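Local coordinates for protein Rho guanyl nucleotide exchange factor (Rom2), putative (Aspergillus fumigatus Af293, PDB 5O51) that probably acts, as a whole protein, as a guanyl-nucleotide exchange factor for Rho GTPases, this chain being its CNH domain, at residues 262-268 against 289-295. Numbering follows the deposited sequence.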
loop_
_atom_site.group_PDB
_atom_site.type_symbol
_atom_site.label_atom_id
_atom_site.label_comp_id
_atom_site.label_asym_id
_atom_site.label_seq_id
_atom_site.Cartn_x
_atom_site.Cartn_y
_atom_site.Cartn_z
ATOM N N TRP A 262 -3.558 -20.784 16.326
ATOM C CA TRP A 262 -4.312 -19.737 15.589
ATOM C C TRP A 262 -3.721 -19.640 14.236
ATOM O O TRP A 262 -2.517 -19.409 14.094
ATOM C CB TRP A 262 -4.199 -18.369 16.303
ATOM C CG TRP A 262 -5.156 -17.269 15.854
ATOM C CD1 TRP A 262 -6.300 -16.889 16.478
ATOM C CD2 TRP A 262 -5.009 -16.384 14.717
ATOM N NE1 TRP A 262 -6.846 -15.825 15.833
ATOM C CE2 TRP A 262 -6.078 -15.513 14.738
ATOM C CE3 TRP A 262 -4.064 -16.259 13.699
ATOM C CZ2 TRP A 262 -6.277 -14.550 13.748
ATOM C CZ3 TRP A 262 -4.250 -15.268 12.723
ATOM C CH2 TRP A 262 -5.347 -14.443 12.755
ATOM N N LYS A 263 -4.570 -19.823 13.229
ATOM C CA LYS A 263 -4.141 -19.752 11.836
ATOM C C LYS A 263 -5.373 -19.485 10.911
ATOM O O LYS A 263 -6.437 -20.147 11.063
ATOM C CB LYS A 263 -3.520 -21.096 11.422
ATOM C CG LYS A 263 -2.951 -21.152 10.010
ATOM C CD LYS A 263 -2.607 -22.550 9.534
ATOM C CE LYS A 263 -2.159 -22.502 8.074
ATOM N NZ LYS A 263 -2.120 -23.822 7.430
ATOM N N ILE A 264 -5.191 -18.588 9.924
ATOM C CA ILE A 264 -6.198 -18.347 8.855
ATOM C C ILE A 264 -5.570 -18.782 7.563
ATOM O O ILE A 264 -4.422 -18.443 7.275
ATOM C CB ILE A 264 -6.584 -16.834 8.737
ATOM C CG1 ILE A 264 -7.329 -16.365 9.985
ATOM C CG2 ILE A 264 -7.371 -16.521 7.473
ATOM C CD1 ILE A 264 -7.321 -14.886 10.174
ATOM N N SER A 265 -6.330 -19.525 6.782
ATOM C CA SER A 265 -6.000 -19.791 5.391
ATOM C C SER A 265 -7.034 -19.041 4.562
ATOM O O SER A 265 -8.235 -19.318 4.700
ATOM C CB SER A 265 -6.071 -21.321 5.085
ATOM O OG SER A 265 -4.799 -21.939 5.400
ATOM N N TRP A 266 -6.593 -18.166 3.663
ATOM C CA TRP A 266 -7.562 -17.306 2.893
ATOM C C TRP A 266 -8.242 -18.111 1.789
ATOM O O TRP A 266 -7.616 -18.987 1.142
ATOM C CB TRP A 266 -6.818 -16.038 2.373
ATOM C CG TRP A 266 -6.274 -15.190 3.516
ATOM C CD1 TRP A 266 -5.002 -15.097 3.899
ATOM C CD2 TRP A 266 -7.033 -14.417 4.450
ATOM N NE1 TRP A 266 -4.883 -14.296 5.025
ATOM C CE2 TRP A 266 -6.128 -13.871 5.381
ATOM C CE3 TRP A 266 -8.420 -14.125 4.588
ATOM C CZ2 TRP A 266 -6.527 -13.030 6.439
ATOM C CZ3 TRP A 266 -8.836 -13.261 5.629
ATOM C CH2 TRP A 266 -7.880 -12.723 6.557
ATOM N N GLU A 267 -9.531 -17.855 1.588
ATOM C CA GLU A 267 -10.270 -18.467 0.464
ATOM C C GLU A 267 -9.781 -18.114 -0.874
ATOM O O GLU A 267 -9.767 -18.977 -1.716
ATOM C CB GLU A 267 -11.788 -18.261 0.571
ATOM C CG GLU A 267 -12.329 -18.832 1.912
ATOM C CD GLU A 267 -13.840 -18.898 1.955
ATOM O OE1 GLU A 267 -14.512 -18.714 0.904
ATOM O OE2 GLU A 267 -14.349 -19.183 3.030
ATOM N N GLY A 268 -9.328 -16.878 -1.082
ATOM C CA GLY A 268 -8.826 -16.429 -2.404
ATOM C C GLY A 268 -7.315 -16.247 -2.431
ATOM O O GLY A 268 -6.594 -16.905 -1.696
ATOM N N GLU A 289 -12.703 -10.684 2.069
ATOM C CA GLU A 289 -12.951 -11.642 3.166
ATOM C C GLU A 289 -12.671 -10.996 4.487
ATOM O O GLU A 289 -11.553 -10.593 4.745
ATOM C CB GLU A 289 -12.099 -12.921 3.004
ATOM C CG GLU A 289 -12.484 -14.113 3.921
ATOM C CD GLU A 289 -11.700 -15.413 3.643
ATOM O OE1 GLU A 289 -11.074 -15.594 2.551
ATOM O OE2 GLU A 289 -11.670 -16.236 4.566
ATOM N N ILE A 290 -13.669 -11.009 5.348
ATOM C CA ILE A 290 -13.562 -10.398 6.700
ATOM C C ILE A 290 -13.590 -11.462 7.854
ATOM O O ILE A 290 -14.573 -12.196 7.980
ATOM C CB ILE A 290 -14.635 -9.340 6.890
ATOM C CG1 ILE A 290 -14.554 -8.318 5.722
ATOM C CG2 ILE A 290 -14.526 -8.701 8.272
ATOM C CD1 ILE A 290 -15.817 -7.454 5.675
ATOM N N ARG A 291 -12.460 -11.558 8.600
ATOM C CA ARG A 291 -12.325 -12.455 9.764
ATOM C C ARG A 291 -12.135 -11.671 11.091
ATOM O O ARG A 291 -11.540 -10.570 11.119
ATOM C CB ARG A 291 -11.125 -13.402 9.650
ATOM C CG ARG A 291 -11.003 -14.223 8.347
ATOM C CD ARG A 291 -11.744 -15.511 8.410
ATOM N NE ARG A 291 -11.424 -16.353 7.285
ATOM C CZ ARG A 291 -10.842 -17.560 7.332
ATOM N NH1 ARG A 291 -10.499 -18.137 8.501
ATOM N NH2 ARG A 291 -10.601 -18.204 6.165
ATOM N N HIS A 292 -12.574 -12.329 12.178
ATOM C CA HIS A 292 -12.332 -11.909 13.584
ATOM C C HIS A 292 -10.909 -12.197 14.058
ATOM O O HIS A 292 -10.470 -13.322 14.073
ATOM C CB HIS A 292 -13.327 -12.600 14.504
ATOM C CG HIS A 292 -13.593 -11.849 15.761
ATOM N ND1 HIS A 292 -12.721 -11.872 16.807
ATOM C CD2 HIS A 292 -14.656 -11.106 16.165
ATOM C CE1 HIS A 292 -13.192 -11.126 17.793
ATOM N NE2 HIS A 292 -14.368 -10.656 17.425
ATOM N N ILE A 293 -10.173 -11.176 14.458
ATOM C CA ILE A 293 -8.781 -11.328 14.878
ATOM C C ILE A 293 -8.564 -12.219 16.119
ATOM O O ILE A 293 -7.522 -12.804 16.278
ATOM C CB ILE A 293 -8.144 -9.897 15.078
ATOM C CG1 ILE A 293 -6.625 -9.918 15.211
ATOM C CG2 ILE A 293 -8.685 -9.194 16.327
ATOM C CD1 ILE A 293 -5.888 -10.211 13.924
ATOM N N GLU A 294 -9.524 -12.277 17.028
ATOM C CA GLU A 294 -9.397 -13.151 18.199
ATOM C C GLU A 294 -9.709 -14.588 17.882
ATOM O O GLU A 294 -8.876 -15.495 18.162
ATOM C CB GLU A 294 -10.293 -12.658 19.341
ATOM C CG GLU A 294 -9.951 -11.278 19.881
ATOM C CD GLU A 294 -8.471 -11.122 20.231
ATOM O OE1 GLU A 294 -7.749 -12.140 20.371
ATOM O OE2 GLU A 294 -8.009 -9.951 20.369
ATOM N N THR A 295 -10.884 -14.820 17.307
ATOM C CA THR A 295 -11.324 -16.197 17.124
ATOM C C THR A 295 -10.904 -16.825 15.810
ATOM O O THR A 295 -10.944 -18.034 15.697
ATOM C CB THR A 295 -12.821 -16.292 17.189
ATOM O OG1 THR A 295 -13.364 -15.657 16.040
ATOM C CG2 THR A 295 -13.367 -15.636 18.537
HETATM O O HOH W 1 -9.356 -14.462 0.703
#
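Ile-264 sets its CG2 methyl over the centre of one face of the Arg-291 guanidinium, 3.6 Å from CZ. The same methyl also lies over one face of the Trp-266 ring. Arg-291 CG lies 3.6 Å from CZ3 of Trp-266. Beyond it the chain bends at chi2 (-88°) and carries the guanidinium back toward Glu-289. There NE and NH2 grip one oxygen side-on: NE lies 2.7 Å from OE2 of Glu-289, and that oxygen sits in the guanidinium plane. The salt bridge holds the flat group under Ile-264. In this seven-bladed beta-propeller, the contact joins strand 264-265, the fourth, outer-edge strand of one blade, to strand 287-292, the third of the next. The other carboxylate oxygen reaches across the contact. Glu-289 OE1 accepts a hydrogen bond from the backbone N of Glu-267 (2.9 Å) through its syn lone pair, and a water links it to Gly-268 N. The Glu-289 carboxylate meets the edge of the Trp-266 ring, its plane 78° from the ring. Ser-248, in the first of these blades, takes the indole NH of Trp-266. At the far end Trp-262 NE1 makes a weak, bent hydrogen bond to Glu-294 O (3.1 Å). Ile-293 CD1 lies 4.4 Å from CZ2 of Trp-262.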